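Local coordinates for succinate-semialdehyde dehydrogenase (Streptococcus pyogenes MGAS1882, PDB 4OGD), which binds NADP+ and, as a member of the aldehyde dehydrogenase family, probably oxidises succinic semialdehyde to succinate, at residues D245-E248 / K249-F253; K401-A404 / A405-T409; L108-S112 / G113-Y117; D189-S192 / Q193-D197. All blocks are in the same frame, centred on the assembly; numbering follows the deposited sequence.

Contact 1 (D245-E248 / K249-F253)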
ATOM      1  N   ASP A 245     -36.846  18.422  -4.568  1.00 20.36           N
ATOM      2  CA  ASP A 245     -36.992  18.473  -6.022  1.00 22.35           C
ATOM      3  C   ASP A 245     -35.728  17.931  -6.670  1.00 22.54           C
ATOM      4  O   ASP A 245     -35.774  17.104  -7.584  1.00 20.74           O
ATOM      5  CB  ASP A 245     -37.224  19.914  -6.485  1.00 24.87           C
ATOM      6  CG  ASP A 245     -38.634  20.400  -6.203  1.00 29.59           C
ATOM      7  OD1 ASP A 245     -39.591  19.667  -6.528  1.00 38.04           O
ATOM      8  OD2 ASP A 245     -38.784  21.514  -5.655  1.00 38.57           O
ATOM      9  N   GLN A 246     -34.590  18.416  -6.186  1.00 21.75           N
ATOM     10  CA  GLN A 246     -33.300  17.959  -6.670  1.00 21.91           C
ATOM     11  C   GLN A 246     -33.062  16.507  -6.292  1.00 17.61           C
ATOM     12  O   GLN A 246     -32.456  15.755  -7.048  1.00 17.07           O
ATOM     13  CB  GLN A 246     -32.189  18.862  -6.142  1.00 24.59           C
ATOM     14  CG  GLN A 246     -32.236  20.244  -6.766  1.00 30.59           C
ATOM     15  CD  GLN A 246     -32.308  20.179  -8.285  1.00 35.13           C
ATOM     16  OE1 GLN A 246     -33.277  20.636  -8.896  1.00 39.14           O
ATOM     17  NE2 GLN A 246     -31.282  19.601  -8.900  1.00 38.83           N
ATOM     18  N   LEU A 247     -33.565  16.112  -5.127  1.00 16.04           N
ATOM     19  CA  LEU A 247     -33.481  14.724  -4.689  1.00 15.09           C
ATOM     20  C   LEU A 247     -34.118  13.776  -5.700  1.00 12.97           C
ATOM     21  O   LEU A 247     -33.506  12.793  -6.129  1.00 13.57           O
ATOM     22  CB  LEU A 247     -34.160  14.570  -3.330  1.00 14.99           C
ATOM     23  CG  LEU A 247     -34.208  13.162  -2.750  1.00 14.83           C
ATOM     24  CD1 LEU A 247     -32.803  12.621  -2.566  1.00 15.04           C
ATOM     25  CD2 LEU A 247     -34.963  13.171  -1.428  1.00 14.92           C
ATOM     26  N   GLU A 248     -35.354  14.069  -6.088  1.00 15.07           N
ATOM     27  CA  GLU A 248     -36.077  13.186  -7.000  1.00 16.67           C
ATOM     28  C   GLU A 248     -35.307  12.961  -8.302  1.00 13.40           C
ATOM     29  O   GLU A 248     -35.298  11.862  -8.854  1.00 18.85           O
ATOM     30  CB  GLU A 248     -37.470  13.748  -7.300  1.00 16.47           C
ATOM     31  CG  GLU A 248     -38.263  12.915  -8.305  1.00 14.82           C
ATOM     32  CD  GLU A 248     -39.727  13.308  -8.366  1.00 16.48           C
ATOM     33  OE1 GLU A 248     -40.135  14.226  -7.620  1.00 24.35           O
ATOM     34  OE2 GLU A 248     -40.472  12.692  -9.154  1.00 19.74           O
ATOM     35  N   LYS A 249     -34.638  14.004  -8.772  1.00 13.43           N
ATOM     36  CA  LYS A 249     -33.971  13.952 -10.064  1.00 15.16           C
ATOM     37  C   LYS A 249     -32.753  13.033 -10.106  1.00 16.16           C
ATOM     38  O   LYS A 249     -32.335  12.616 -11.186  1.00 13.93           O
ATOM     39  CB  LYS A 249     -33.610  15.367 -10.514  1.00 19.19           C
ATOM     40  CG  LYS A 249     -34.857  16.214 -10.747  1.00 18.84           C
ATOM     41  CD  LYS A 249     -34.554  17.642 -11.141  1.00 27.01           C
ATOM     42  CE  LYS A 249     -35.843  18.326 -11.594  1.00 31.41           C
ATOM     43  NZ  LYS A 249     -35.629  19.734 -12.019  1.00 42.82           N
ATOM     44  N   VAL A 250     -32.188  12.707  -8.945  1.00 14.87           N
ATOM     45  CA  VAL A 250     -30.993  11.865  -8.930  1.00 11.19           C
ATOM     46  C   VAL A 250     -31.252  10.428  -8.488  1.00 12.34           C
ATOM     47  O   VAL A 250     -30.368   9.575  -8.602  1.00 11.12           O
ATOM     48  CB  VAL A 250     -29.858  12.462  -8.060  1.00 15.83           C
ATOM     49  CG1 VAL A 250     -29.653  13.937  -8.378  1.00 17.66           C
ATOM     50  CG2 VAL A 250     -30.138  12.257  -6.574  1.00 12.68           C
ATOM     51  N   LEU A 251     -32.459  10.143  -8.004  1.00 11.14           N
ATOM     52  CA  LEU A 251     -32.707   8.844  -7.370  1.00 12.77           C
ATOM     53  C   LEU A 251     -32.574   7.634  -8.299  1.00 10.93           C
ATOM     54  O   LEU A 251     -31.995   6.621  -7.902  1.00 11.57           O
ATOM     55  CB  LEU A 251     -34.057   8.814  -6.639  1.00 10.45           C
ATOM     56  CG  LEU A 251     -34.180   9.582  -5.322  1.00 13.17           C
ATOM     57  CD1 LEU A 251     -35.594   9.437  -4.789  1.00 14.36           C
ATOM     58  CD2 LEU A 251     -33.178   9.109  -4.266  1.00 10.54           C
ATOM     59  N   TYR A 252     -33.110   7.729  -9.519  1.00 10.71           N
ATOM     60  CA  TYR A 252     -33.062   6.596 -10.441  1.00 10.92           C
ATOM     61  C   TYR A 252     -31.611   6.215 -10.723  1.00 12.77           C
ATOM     62  O   TYR A 252     -31.220   5.059 -10.568  1.00 10.91           O
ATOM     63  CB  TYR A 252     -33.794   6.912 -11.752  1.00 13.71           C
ATOM     64  CG  TYR A 252     -34.084   5.672 -12.566  1.00 12.01           C
ATOM     65  CD1 TYR A 252     -35.321   5.050 -12.495  1.00 12.91           C
ATOM     66  CD2 TYR A 252     -33.112   5.110 -13.385  1.00  9.67           C
ATOM     67  CE1 TYR A 252     -35.593   3.906 -13.230  1.00 13.75           C
ATOM     68  CE2 TYR A 252     -33.366   3.964 -14.116  1.00 13.08           C
ATOM     69  CZ  TYR A 252     -34.609   3.370 -14.037  1.00 12.42           C
ATOM     70  OH  TYR A 252     -34.862   2.232 -14.768  1.00 12.35           O
ATOM     71  N   PHE A 253     -30.814   7.199 -11.118  1.00 10.60           N
ATOM     72  CA  PHE A 253     -29.392   6.962 -11.337  1.00 11.32           C
ATOM     73  C   PHE A 253     -28.728   6.386 -10.093  1.00 11.98           C
ATOM     74  O   PHE A 253     -27.952   5.427 -10.177  1.00 10.30           O
ATOM     75  CB  PHE A 253     -28.675   8.255 -11.727  1.00  9.84           C
ATOM     76  CG  PHE A 253     -27.180   8.167 -11.612  1.00 10.96           C
ATOM     77  CD1 PHE A 253     -26.428   7.579 -12.617  1.00 11.03           C
ATOM     78  CD2 PHE A 253     -26.526   8.647 -10.484  1.00 10.70           C
ATOM     79  CE1 PHE A 253     -25.049   7.476 -12.505  1.00 12.56           C
ATOM     80  CE2 PHE A 253     -25.151   8.543 -10.363  1.00 11.84           C
ATOM     81  CZ  PHE A 253     -24.413   7.962 -11.370  1.00 12.45           C
TER
HETATM   82  O   HOH W   1     -34.528  10.023 -10.663  1.00 12.98           O
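Helix 244-256, the crossover between parallel strands 235-238 and 268-272 in a beta-alpha-beta unit, turns here from Leu247 to Leu251. Leu247 O draws several groups. Val250 N donates to it over 3.1 Å, an i to i+3 bond, while Leu251 N adds only a weak one. Val250 CG2 and Leu251 CG each lie 3.4 Å from this same Leu247 O, walling it with hydrocarbon. The two leucines then meet through Leu247 CD1 and Leu251 CD2 at 3.9 Å; they suit the inner face, where Leu247 packs on Phe236 and Ile238 and Leu251 on Phe279 and Leu282. On the outer face Lys249, extended with CG anti to its own carbonyl carbon (chi1 -64°), runs back along the helix and lays CG 3.4 Å from Asp245 O. The carboxylate of Glu248 reaches Lys285 of helix 276-288 in a salt bridge. At the next carbonyl, Glu248 O takes a weak bond from Leu251 N and also a water, which donates to Glu248 O at 2.7 Å and accepts from Tyr252 N at 2.9 Å. The weak bonds and the i+3 bond imply a locally opened turn, in which the water joins Glu248 O to Tyr252 N and the leucine contact holds the inner face.

Contact 2 (K401-A404 / A405-T409)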
ATOM      1  N   LYS A 401     -20.949  19.633   3.881  1.00 11.96           N
ATOM      2  CA  LYS A 401     -19.518  19.349   4.010  1.00 10.55           C
ATOM      3  C   LYS A 401     -19.167  18.875   5.415  1.00 10.99           C
ATOM      4  O   LYS A 401     -18.307  18.011   5.587  1.00 11.50           O
ATOM      5  CB  LYS A 401     -18.692  20.590   3.672  1.00 12.91           C
ATOM      6  CG  LYS A 401     -18.723  20.966   2.208  1.00 12.11           C
ATOM      7  CD  LYS A 401     -18.271  22.407   2.004  1.00 14.50           C
ATOM      8  CE  LYS A 401     -16.821  22.607   2.401  1.00 14.08           C
ATOM      9  NZ  LYS A 401     -16.386  24.033   2.334  1.00 17.87           N
ATOM     10  N   ALA A 402     -19.834  19.443   6.415  1.00 12.22           N
ATOM     11  CA  ALA A 402     -19.546  19.103   7.805  1.00 11.50           C
ATOM     12  C   ALA A 402     -19.981  17.674   8.115  1.00 10.05           C
ATOM     13  O   ALA A 402     -19.257  16.922   8.773  1.00 12.79           O
ATOM     14  CB  ALA A 402     -20.222  20.090   8.746  1.00 12.23           C
ATOM     15  N   VAL A 403     -21.165  17.298   7.644  1.00  9.42           N
ATOM     16  CA  VAL A 403     -21.627  15.921   7.805  1.00  8.12           C
ATOM     17  C   VAL A 403     -20.762  14.942   7.010  1.00  9.53           C
ATOM     18  O   VAL A 403     -20.409  13.872   7.512  1.00  9.96           O
ATOM     19  CB  VAL A 403     -23.107  15.770   7.411  1.00  9.76           C
ATOM     20  CG1 VAL A 403     -23.524  14.313   7.509  1.00  8.73           C
ATOM     21  CG2 VAL A 403     -23.974  16.623   8.338  1.00 12.23           C
ATOM     22  N   ALA A 404     -20.394  15.311   5.782  1.00  9.17           N
ATOM     23  CA  ALA A 404     -19.550  14.448   4.950  1.00  8.08           C
ATOM     24  C   ALA A 404     -18.254  14.058   5.666  1.00  8.74           C
ATOM     25  O   ALA A 404     -17.846  12.892   5.638  1.00  9.95           O
ATOM     26  CB  ALA A 404     -19.231  15.138   3.622  1.00 10.34           C
ATOM     27  N   ALA A 405     -17.624  15.027   6.325  1.00  8.78           N
ATOM     28  CA  ALA A 405     -16.355  14.783   7.007  1.00 10.95           C
ATOM     29  C   ALA A 405     -16.524  13.782   8.140  1.00 10.11           C
ATOM     30  O   ALA A 405     -15.580  13.069   8.493  1.00 11.31           O
ATOM     31  CB  ALA A 405     -15.772  16.089   7.542  1.00 10.32           C
ATOM     32  N   LYS A 406     -17.726  13.716   8.704  1.00  9.82           N
ATOM     33  CA  LYS A 406     -17.979  12.794   9.808  1.00  7.89           C
ATOM     34  C   LYS A 406     -18.229  11.352   9.366  1.00  8.13           C
ATOM     35  O   LYS A 406     -18.266  10.445  10.202  1.00 10.67           O
ATOM     36  CB  LYS A 406     -19.141  13.292  10.668  1.00  8.56           C
ATOM     37  CG  LYS A 406     -18.825  14.596  11.375  1.00 10.13           C
ATOM     38  CD  LYS A 406     -20.027  15.100  12.164  1.00 11.77           C
ATOM     39  CE  LYS A 406     -19.671  16.364  12.931  1.00 18.91           C
ATOM     40  NZ  LYS A 406     -20.879  16.932  13.591  1.00 23.99           N
ATOM     41  N   ILE A 407     -18.396  11.134   8.066  1.00  7.67           N
ATOM     42  CA  ILE A 407     -18.636   9.781   7.563  1.00  7.56           C
ATOM     43  C   ILE A 407     -17.320   9.044   7.347  1.00  9.56           C
ATOM     44  O   ILE A 407     -16.382   9.584   6.739  1.00  8.83           O
ATOM     45  CB  ILE A 407     -19.436   9.777   6.238  1.00  7.28           C
ATOM     46  CG1 ILE A 407     -20.689  10.653   6.359  1.00  9.42           C
ATOM     47  CG2 ILE A 407     -19.840   8.355   5.868  1.00  8.09           C
ATOM     48  CD1 ILE A 407     -21.582  10.282   7.547  1.00 10.22           C
ATOM     49  N   GLU A 408     -17.251   7.816   7.857  1.00  8.28           N
ATOM     50  CA  GLU A 408     -16.091   6.951   7.682  1.00  7.35           C
ATOM     51  C   GLU A 408     -16.189   6.269   6.321  1.00  9.19           C
ATOM     52  O   GLU A 408     -16.750   5.172   6.188  1.00 13.08           O
ATOM     53  CB  GLU A 408     -16.037   5.913   8.810  1.00  7.46           C
ATOM     54  CG  GLU A 408     -15.769   6.540  10.166  1.00  8.10           C
ATOM     55  CD  GLU A 408     -15.725   5.528  11.292  1.00  9.33           C
ATOM     56  OE1 GLU A 408     -16.317   4.438  11.151  1.00 10.01           O
ATOM     57  OE2 GLU A 408     -15.100   5.835  12.330  1.00 11.01           O
ATOM     58  N   THR A 409     -15.655   6.941   5.306  1.00  6.07           N
ATOM     59  CA  THR A 409     -15.754   6.476   3.932  1.00  5.33           C
ATOM     60  C   THR A 409     -14.738   7.220   3.078  1.00  7.00           C
ATOM     61  O   THR A 409     -14.252   8.284   3.467  1.00  7.09           O
ATOM     62  CB  THR A 409     -17.172   6.720   3.367  1.00  7.84           C
ATOM     63  OG1 THR A 409     -17.315   6.015   2.133  1.00  8.06           O
ATOM     64  CG2 THR A 409     -17.418   8.205   3.126  1.00  7.20           C
TER
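Val403 O receives Lys406 N at 2.9 Å, a bent bond (N-H...O angle 132°). Ile407 CG1 comes within 3.4 Å of that same oxygen, put there by a first torsion that turns it away from its own carbonyl carbon (chi1 -50°), and Ile407 CD1 continues toward Val403 CG1, 4.5 Å off. One residue on, Ile407 N repeats the i to i+3 pattern with Ala404 O at 3.0 Å, whereas Ala405 N still bonds four residues back, to Lys401 O at 3.1 Å. The spacing thus tightens over the last turn of helix 397-406, the crossover between strands 391-393 and 411-414 in a beta-alpha-beta unit. Small and branched residues suit its inner side: Val403 and Ala404 rest on Ile392, and Ile407 on Ala381 and Asn382 of helix 374-382. Lys406 instead extends along the outside, its CG 3.5 Å from Ala402 O. Alanine at 405 allows close approach of the second subunit, where Leu118 of that chain packs on it and Gln120 of that chain donates to Ala405 O. Beyond the helix Glu408, centre of an inverse gamma turn, joins Lys430 and also Lys37 of the second subunit by salt bridges.

Contact 3 (L108-S112 / G113-Y117)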
ATOM      1  N   LEU A 108      13.508  17.782  -2.005  1.00 10.28           N
ATOM      2  CA  LEU A 108      13.228  17.623  -0.589  1.00  9.37           C
ATOM      3  C   LEU A 108      13.969  18.689   0.201  1.00 14.17           C
ATOM      4  O   LEU A 108      15.175  18.886   0.026  1.00 14.73           O
ATOM      5  CB  LEU A 108      13.643  16.233  -0.118  1.00 10.89           C
ATOM      6  CG  LEU A 108      12.879  15.057  -0.723  1.00 10.30           C
ATOM      7  CD1 LEU A 108      13.649  13.755  -0.548  1.00 10.25           C
ATOM      8  CD2 LEU A 108      11.509  14.937  -0.077  1.00 12.78           C
ATOM      9  N   GLU A 109      13.231  19.379   1.061  1.00 14.36           N
ATOM     10  CA  GLU A 109      13.779  20.453   1.875  1.00 15.86           C
ATOM     11  C   GLU A 109      14.628  19.900   3.018  1.00 15.71           C
ATOM     12  O   GLU A 109      14.127  19.198   3.898  1.00 15.60           O
ATOM     13  CB  GLU A 109      12.633  21.312   2.410  1.00 18.51           C
ATOM     14  CG  GLU A 109      13.046  22.447   3.333  1.00 31.08           C
ATOM     15  CD  GLU A 109      11.845  23.110   3.996  1.00 38.93           C
ATOM     16  OE1 GLU A 109      10.779  23.198   3.349  1.00 40.22           O
ATOM     17  OE2 GLU A 109      11.965  23.525   5.169  1.00 43.80           O
ATOM     18  N   THR A 110      15.919  20.210   2.987  1.00 15.54           N
ATOM     19  CA  THR A 110      16.832  19.769   4.028  1.00 14.71           C
ATOM     20  C   THR A 110      18.040  20.702   4.067  1.00 18.18           C
ATOM     21  O   THR A 110      18.540  21.115   3.021  1.00 20.84           O
ATOM     22  CB  THR A 110      17.268  18.293   3.812  1.00 13.74           C
ATOM     23  OG1 THR A 110      18.144  17.882   4.865  1.00 14.34           O
ATOM     24  CG2 THR A 110      17.968  18.112   2.460  1.00 14.78           C
ATOM     25  N   ASP A 111      18.490  21.061   5.266  1.00 17.05           N
ATOM     26  CA  ASP A 111      19.700  21.876   5.383  1.00 19.28           C
ATOM     27  C   ASP A 111      20.943  21.013   5.611  1.00 20.57           C
ATOM     28  O   ASP A 111      22.032  21.519   5.885  1.00 24.37           O
ATOM     29  CB  ASP A 111      19.554  22.957   6.465  1.00 26.66           C
ATOM     30  CG  ASP A 111      19.151  22.397   7.810  1.00 30.94           C
ATOM     31  OD1 ASP A 111      19.465  21.221   8.095  1.00 34.54           O
ATOM     32  OD2 ASP A 111      18.524  23.144   8.595  1.00 42.74           O
ATOM     33  N   SER A 112      20.770  19.704   5.470  1.00 18.57           N
ATOM     34  CA  SER A 112      21.856  18.759   5.682  1.00 19.36           C
ATOM     35  C   SER A 112      22.580  18.393   4.388  1.00 19.39           C
ATOM     36  O   SER A 112      23.626  17.748   4.428  1.00 16.91           O
ATOM     37  CB  SER A 112      21.307  17.483   6.302  1.00 19.16           C
ATOM     38  OG  SER A 112      20.637  16.736   5.301  1.00 25.46           O
ATOM     39  N   GLY A 113      22.018  18.786   3.248  1.00 16.56           N
ATOM     40  CA  GLY A 113      22.609  18.469   1.953  1.00 14.63           C
ATOM     41  C   GLY A 113      21.633  18.691   0.809  1.00 15.70           C
ATOM     42  O   GLY A 113      20.709  19.496   0.926  1.00 19.17           O
ATOM     43  N   GLN A 114      21.846  17.990  -0.301  1.00 11.47           N
ATOM     44  CA  GLN A 114      20.944  18.069  -1.448  1.00 10.68           C
ATOM     45  C   GLN A 114      20.146  16.771  -1.504  1.00  9.78           C
ATOM     46  O   GLN A 114      20.721  15.684  -1.452  1.00 11.27           O
ATOM     47  CB  GLN A 114      21.730  18.251  -2.752  1.00 17.66           C
ATOM     48  CG  GLN A 114      20.861  18.177  -4.022  1.00 21.84           C
ATOM     49  CD  GLN A 114      21.660  17.933  -5.303  1.00 27.53           C
ATOM     50  OE1 GLN A 114      21.144  17.367  -6.270  1.00 26.89           O
ATOM     51  NE2 GLN A 114      22.920  18.358  -5.310  1.00 29.57           N
ATOM     52  N   ALA A 115      18.827  16.884  -1.609  1.00  9.46           N
ATOM     53  CA  ALA A 115      17.962  15.705  -1.610  1.00 11.15           C
ATOM     54  C   ALA A 115      16.793  15.860  -2.572  1.00 10.60           C
ATOM     55  O   ALA A 115      16.220  16.945  -2.702  1.00 10.66           O
ATOM     56  CB  ALA A 115      17.439  15.428  -0.200  1.00 10.34           C
ATOM     57  N   TYR A 116      16.443  14.766  -3.239  1.00  8.09           N
ATOM     58  CA  TYR A 116      15.229  14.703  -4.053  1.00  9.66           C
ATOM     59  C   TYR A 116      14.809  13.252  -4.197  1.00  9.58           C
ATOM     60  O   TYR A 116      15.551  12.348  -3.837  1.00  7.70           O
ATOM     61  CB  TYR A 116      15.450  15.326  -5.438  1.00  9.15           C
ATOM     62  CG  TYR A 116      16.559  14.690  -6.247  1.00  8.69           C
ATOM     63  CD1 TYR A 116      16.280  13.716  -7.200  1.00 10.49           C
ATOM     64  CD2 TYR A 116      17.885  15.077  -6.067  1.00 10.49           C
ATOM     65  CE1 TYR A 116      17.298  13.137  -7.953  1.00 11.90           C
ATOM     66  CE2 TYR A 116      18.903  14.509  -6.813  1.00 11.56           C
ATOM     67  CZ  TYR A 116      18.607  13.543  -7.750  1.00 12.28           C
ATOM     68  OH  TYR A 116      19.627  12.980  -8.489  1.00 11.14           O
ATOM     69  N   TYR A 117      13.614  13.014  -4.712  1.00  8.59           N
ATOM     70  CA  TYR A 117      13.297  11.647  -5.086  1.00  7.54           C
ATOM     71  C   TYR A 117      12.727  11.560  -6.482  1.00  9.54           C
ATOM     72  O   TYR A 117      12.015  12.456  -6.935  1.00 10.85           O
ATOM     73  CB  TYR A 117      12.418  10.930  -4.044  1.00  8.75           C
ATOM     74  CG  TYR A 117      10.974  11.385  -3.929  1.00  7.01           C
ATOM     75  CD1 TYR A 117       9.990  10.838  -4.746  1.00  9.04           C
ATOM     76  CD2 TYR A 117      10.591  12.306  -2.965  1.00  8.75           C
ATOM     77  CE1 TYR A 117       8.667  11.223  -4.627  1.00  9.40           C
ATOM     78  CE2 TYR A 117       9.255  12.695  -2.837  1.00 10.93           C
ATOM     79  CZ  TYR A 117       8.308  12.146  -3.683  1.00  9.63           C
ATOM     80  OH  TYR A 117       6.978  12.509  -3.578  1.00 13.74           O
TER
HETATM   81  O   HOH W   2      17.523  19.414  -1.279  1.00 13.02           O
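Leu108 faces strand 113-120 across a beta hairpin, and its side chain meets that strand atom by atom. CB lies beside Ala115, 3.9 Å from Ala115 CB. CG, which a chi1 of -65° swings to the backbone-N side, passes over the backbone at 4.1 Å from Tyr116 CA. There the chain forks: CD1 settles 3.9 Å from Tyr116 C, and CD2 reaches the edge of the Tyr117 ring, near its plane, with Tyr117 CD2 at 4.0 Å. The leucine and the tyrosine side chains cross at about a right angle. Beneath this apolar patch Leu108 N donates to Ala115 O at 2.9 Å. The return bond of an antiparallel pair is replaced by a water that donates to Leu108 O at 2.7 Å and accepts from Ala115 N at 2.9 Å, which shows the two backbones parting toward the loop. Farther out the methyl of Thr110 covers the small Ala115 CB, while its hydroxyl makes an ST turn, accepting from Ser112 N over 3.3 Å to Thr110 OG1. Thr110 OG1 also bonds Glu423 of the second subunit, and Ser112 OG bonds Tyr453. Gly113 then starts the strand with a phi of 165°, a conformation that glycine adopts readily because it has no CB to clash with Ser112 O. The hairpin forms two strands of a three-stranded antiparallel sheet: strand 113-120 lies between 106-107 and 448-455, and Leu108 and Ala115 pack against Pro425 and Leu424 of the second subunit.

Contact 4 (D189-S192 / Q193-D197)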
ATOM      1  N   ASP A 189      -5.142 -20.982 -10.236  1.00 16.83           N
ATOM      2  CA  ASP A 189      -3.842 -21.535  -9.880  1.00 15.92           C
ATOM      3  C   ASP A 189      -2.730 -20.836 -10.654  1.00 14.47           C
ATOM      4  O   ASP A 189      -1.653 -20.596 -10.116  1.00 16.14           O
ATOM      5  CB  ASP A 189      -3.807 -23.043 -10.116  1.00 21.19           C
ATOM      6  CG  ASP A 189      -4.723 -23.797  -9.176  1.00 29.97           C
ATOM      7  OD1 ASP A 189      -4.821 -23.399  -7.994  1.00 31.93           O
ATOM      8  OD2 ASP A 189      -5.345 -24.784  -9.620  1.00 32.85           O
ATOM      9  N   GLN A 190      -3.002 -20.503 -11.912  1.00 11.96           N
ATOM     10  CA  GLN A 190      -2.044 -19.750 -12.708  1.00 12.39           C
ATOM     11  C   GLN A 190      -1.895 -18.331 -12.167  1.00 10.67           C
ATOM     12  O   GLN A 190      -0.800 -17.768 -12.202  1.00 10.67           O
ATOM     13  CB  GLN A 190      -2.446 -19.741 -14.185  1.00 11.87           C
ATOM     14  CG  GLN A 190      -2.165 -21.072 -14.892  1.00 16.98           C
ATOM     15  CD  GLN A 190      -2.734 -21.125 -16.295  1.00 15.09           C
ATOM     16  OE1 GLN A 190      -3.911 -20.822 -16.517  1.00 13.07           O
ATOM     17  NE2 GLN A 190      -1.901 -21.518 -17.259  1.00 17.14           N
ATOM     18  N   VAL A 191      -2.988 -17.762 -11.658  1.00 10.89           N
ATOM     19  CA  VAL A 191      -2.922 -16.435 -11.048  1.00 11.96           C
ATOM     20  C   VAL A 191      -1.950 -16.466  -9.870  1.00 10.73           C
ATOM     21  O   VAL A 191      -1.129 -15.565  -9.711  1.00 10.38           O
ATOM     22  CB  VAL A 191      -4.301 -15.938 -10.576  1.00 10.27           C
ATOM     23  CG1 VAL A 191      -4.159 -14.660  -9.759  1.00 10.06           C
ATOM     24  CG2 VAL A 191      -5.214 -15.686 -11.768  1.00 13.01           C
ATOM     25  N   SER A 192      -2.030 -17.515  -9.055  1.00 11.11           N
ATOM     26  CA  SER A 192      -1.120 -17.644  -7.918  1.00 11.01           C
ATOM     27  C   SER A 192       0.338 -17.688  -8.357  1.00 11.10           C
ATOM     28  O   SER A 192       1.208 -17.103  -7.707  1.00 12.46           O
ATOM     29  CB  SER A 192      -1.457 -18.890  -7.095  1.00 16.48           C
ATOM     30  OG  SER A 192      -2.763 -18.795  -6.579  1.00 17.60           O
ATOM     31  N   GLN A 193       0.599 -18.377  -9.463  1.00 11.83           N
ATOM     32  CA  GLN A 193       1.942 -18.435 -10.022  1.00 10.98           C
ATOM     33  C   GLN A 193       2.412 -17.063 -10.493  1.00  9.68           C
ATOM     34  O   GLN A 193       3.575 -16.703 -10.309  1.00 10.23           O
ATOM     35  CB  GLN A 193       1.989 -19.414 -11.193  1.00 14.00           C
ATOM     36  CG  GLN A 193       1.724 -20.860 -10.823  1.00 19.17           C
ATOM     37  CD  GLN A 193       1.623 -21.746 -12.053  1.00 28.30           C
ATOM     38  OE1 GLN A 193       0.551 -22.259 -12.377  1.00 30.61           O
ATOM     39  NE2 GLN A 193       2.737 -21.916 -12.756  1.00 32.93           N
ATOM     40  N   VAL A 194       1.508 -16.302 -11.101  1.00  9.97           N
ATOM     41  CA  VAL A 194       1.837 -14.952 -11.554  1.00  7.64           C
ATOM     42  C   VAL A 194       2.250 -14.086 -10.357  1.00  9.85           C
ATOM     43  O   VAL A 194       3.256 -13.384 -10.402  1.00  8.91           O
ATOM     44  CB  VAL A 194       0.671 -14.308 -12.350  1.00 10.91           C
ATOM     45  CG1 VAL A 194       0.955 -12.837 -12.646  1.00  9.28           C
ATOM     46  CG2 VAL A 194       0.446 -15.070 -13.663  1.00 10.41           C
ATOM     47  N   ILE A 195       1.493 -14.182  -9.271  1.00  9.36           N
ATOM     48  CA  ILE A 195       1.769 -13.376  -8.083  1.00  7.41           C
ATOM     49  C   ILE A 195       3.111 -13.752  -7.450  1.00  7.41           C
ATOM     50  O   ILE A 195       3.825 -12.895  -6.924  1.00  9.54           O
ATOM     51  CB  ILE A 195       0.620 -13.492  -7.067  1.00  8.91           C
ATOM     52  CG1 ILE A 195      -0.667 -12.949  -7.691  1.00  8.26           C
ATOM     53  CG2 ILE A 195       0.940 -12.706  -5.787  1.00  8.48           C
ATOM     54  CD1 ILE A 195      -1.921 -13.068  -6.808  1.00  9.46           C
ATOM     55  N   ALA A 196       3.469 -15.029  -7.534  1.00  7.54           N
ATOM     56  CA  ALA A 196       4.720 -15.506  -6.956  1.00  9.23           C
ATOM     57  C   ALA A 196       5.925 -15.290  -7.870  1.00  9.73           C
ATOM     58  O   ALA A 196       7.057 -15.556  -7.482  1.00 11.75           O
ATOM     59  CB  ALA A 196       4.596 -16.980  -6.594  1.00  9.78           C
ATOM     60  N   ASP A 197       5.684 -14.822  -9.088  1.00  8.11           N
ATOM     61  CA  ASP A 197       6.766 -14.684 -10.056  1.00 10.35           C
ATOM     62  C   ASP A 197       7.545 -13.413  -9.759  1.00 13.10           C
ATOM     63  O   ASP A 197       6.949 -12.355  -9.571  1.00 11.26           O
ATOM     64  CB  ASP A 197       6.198 -14.629 -11.478  1.00 10.50           C
ATOM     65  CG  ASP A 197       7.276 -14.739 -12.537  1.00 13.33           C
ATOM     66  OD1 ASP A 197       7.952 -13.726 -12.817  1.00 12.22           O
ATOM     67  OD2 ASP A 197       7.459 -15.846 -13.081  1.00 15.27           O
TER
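Gln193 starts the second half of this short helix by donating its N to Asp189 O at 3.2 Å. Its side chain leaves on the backbone-N side (chi1 -65°) and runs back, extended, along the preceding turn: CG lies 3.5 Å from Asp189 O, and OE1 ends 3.9 Å from Gln190 CG, the two glutamine amide planes being 38° apart. A long, flexible polar chain suits this exposed face. Val194 follows, its N bonding Gln190 O at 2.9 Å and its CG2 pressed against that oxygen at 3.3 Å. Ile195 N meets Val191 O at 3.0 Å, while Ile195 CD1 reaches Val191 CG1 at 4.0 Å, the two branched side chains meeting on the face turned to helix 209-221. Ala196 N closes the run on Ser192 O at 3.1 Å, its small side chain lying on the exposed side. Four successive i to i+4 bonds make this regular alpha-helix. Helix 188-196 rests on strand 124-128 of the six-stranded sheet through Val194 and Ile195, both touching Leu126. Helix 209-221 meets Val191 and Ile195 through Ile215, and helix 22-41 lies against Gln190 and Val194 through Leu25, the amide of buried Gln190 being held by Ser187 N, Asp22 and Met20 O.

Contacts 1 and 2 sit on crossover helices of the seven-stranded sheet, which in this family probably belongs to the catalytic domain; their centres are about 21 Å apart. Contact 4 lies against the six-stranded sheet, probably the Rossmann-type one that carries the cofactor; its centre is about 45 Å from that of contact 1, on the opposite side of the chain's centre. Contact 3 projects from the body, its centre about 38 Å from the chain's centre, as part of the sheet that ALDH-family enzymes use for oligomerisation. Within a chain contacts 2 and 3 are about 37 Å apart between centres, but across the dimer they meet: Gln114 bonds Lys401 of the second subunit, and Tyr116 packs on it.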